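Local structure of MDM10 isoform 1 (7BTX) at residues D[80-83]-D[84-87]. The protein forms part of the ERMES complex, which tethers the endoplasmic reticulum to mitochondria, and takes part in late assembly of the TOM translocase of the outer mitochondrial membrane. Sequence-based numbering, arbitrary orientation.
Sequences QLEK and FMRN
The F84 ring meets the backbone of Q80 through its edge. Q80 O lies in the ring plane, 3.2 Å from F84 CD1, with CE1 also close. L81 O comes near the same plane and lies next to F84 CB. F84 CG stands beside its own backbone N and anti to the carbonyl carbon (chi1 -66°), which turns the ring back toward Q80. The other flat group is the R86 guanidinium. E82 O meets it obliquely, 3.2 Å from R86 NE. The charged ends of E82 and R86 are farther apart, with 6.3 Å between E82 OE1 and R86 NH1.

F84 N donates a hydrogen bond to L81 O at 3.0 Å. The donor sits above the carbonyl plane. M85 CG packs 3.8 Å from L81 CD2 and also lies against E82 CA. The L81 and M85 side chains continue into the fold: L81 touches F12 and L74, and M85 touches V8 and L74.

With an alanine at F84 the ring is gone, so Q80 O would probably lose its edge-on neighbour and Q14 of helix 5-16 its contact with the ring.

The L81-F84 bond closes a beta turn, close to type I. It lies in the loop between strands 68-76 and 140-147 of the beta-barrel, where L81 and M85 join strand 68-76 to the N-terminal helix 5-16.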
loop_
_atom_site.group_PDB
_atom_site.type_symbol
_atom_site.label_atom_id
_atom_site.label_comp_id
_atom_site.label_asym_id
_atom_site.label_seq_id
_atom_site.Cartn_x
_atom_site.Cartn_y
_atom_site.Cartn_z
ATOM N N GLN D 80 -4.994 35.104 25.612
ATOM C CA GLN D 80 -5.766 34.215 26.469
ATOM C C GLN D 80 -6.311 33.029 25.681
ATOM O O GLN D 80 -7.320 32.437 26.063
ATOM C CB GLN D 80 -6.913 34.973 27.134
ATOM C CG GLN D 80 -6.493 36.113 28.056
ATOM C CD GLN D 80 -6.277 37.421 27.311
ATOM O OE1 GLN D 80 -6.718 37.579 26.172
ATOM N NE2 GLN D 80 -5.597 38.364 27.953
ATOM N N LEU D 81 -5.647 32.667 24.583
ATOM C CA LEU D 81 -6.285 31.839 23.566
ATOM C C LEU D 81 -6.272 30.361 23.924
ATOM O O LEU D 81 -7.265 29.663 23.695
ATOM C CB LEU D 81 -5.606 32.064 22.216
ATOM C CG LEU D 81 -6.277 31.511 20.960
ATOM C CD1 LEU D 81 -6.211 32.552 19.898
ATOM C CD2 LEU D 81 -5.589 30.262 20.471
ATOM N N GLU D 82 -5.175 29.859 24.476
ATOM C CA GLU D 82 -5.030 28.424 24.683
ATOM C C GLU D 82 -5.657 27.933 25.981
ATOM O O GLU D 82 -5.574 26.736 26.277
ATOM C CB GLU D 82 -3.560 28.024 24.603
ATOM C CG GLU D 82 -3.024 28.121 23.186
ATOM C CD GLU D 82 -1.671 27.478 23.024
ATOM O OE1 GLU D 82 -1.631 26.314 22.573
ATOM O OE2 GLU D 82 -0.652 28.128 23.336
ATOM N N LYS D 83 -6.284 28.816 26.756
ATOM C CA LYS D 83 -7.232 28.360 27.762
ATOM C C LYS D 83 -8.547 27.918 27.141
ATOM O O LYS D 83 -9.320 27.208 27.791
ATOM C CB LYS D 83 -7.504 29.458 28.791
ATOM C CG LYS D 83 -6.280 29.934 29.551
ATOM C CD LYS D 83 -6.643 31.046 30.520
ATOM C CE LYS D 83 -6.507 32.412 29.878
ATOM N NZ LYS D 83 -5.114 32.663 29.425
ATOM N N PHE D 84 -8.813 28.327 25.901
ATOM C CA PHE D 84 -10.029 27.979 25.183
ATOM C C PHE D 84 -9.793 26.905 24.134
ATOM O O PHE D 84 -10.732 26.522 23.432
ATOM C CB PHE D 84 -10.623 29.222 24.521
ATOM C CG PHE D 84 -11.120 30.251 25.494
ATOM C CD1 PHE D 84 -10.275 31.239 25.969
ATOM C CD2 PHE D 84 -12.435 30.234 25.926
ATOM C CE1 PHE D 84 -10.725 32.186 26.860
ATOM C CE2 PHE D 84 -12.894 31.184 26.815
ATOM C CZ PHE D 84 -12.035 32.160 27.284
ATOM N N MET D 85 -8.564 26.406 24.017
ATOM C CA MET D 85 -8.206 25.411 23.017
ATOM C C MET D 85 -8.408 23.984 23.506
ATOM O O MET D 85 -7.813 23.056 22.947
ATOM C CB MET D 85 -6.761 25.617 22.572
ATOM C CG MET D 85 -6.577 26.841 21.713
ATOM S SD MET D 85 -7.031 26.521 20.012
ATOM C CE MET D 85 -5.515 25.767 19.474
ATOM N N ARG D 86 -9.220 23.794 24.540
ATOM C CA ARG D 86 -9.637 22.473 24.972
ATOM C C ARG D 86 -11.152 22.352 24.998
ATOM O O ARG D 86 -11.663 21.296 25.391
ATOM C CB ARG D 86 -9.069 22.144 26.363
ATOM C CG ARG D 86 -7.546 22.160 26.456
ATOM C CD ARG D 86 -7.047 23.464 27.065
ATOM N NE ARG D 86 -5.594 23.588 27.017
ATOM C CZ ARG D 86 -4.781 23.258 28.015
ATOM N NH1 ARG D 86 -3.470 23.411 27.883
ATOM N NH2 ARG D 86 -5.275 22.777 29.146
ATOM N N ASN D 87 -11.867 23.398 24.576
ATOM C CA ASN D 87 -13.325 23.555 24.655
ATOM C C ASN D 87 -13.824 23.346 26.089
ATOM O O ASN D 87 -13.550 24.158 26.976
ATOM C CB ASN D 87 -14.038 22.602 23.685
ATOM C CG ASN D 87 -15.491 22.978 23.452
ATOM O OD1 ASN D 87 -15.982 23.983 23.965
ATOM N ND2 ASN D 87 -16.192 22.157 22.679
#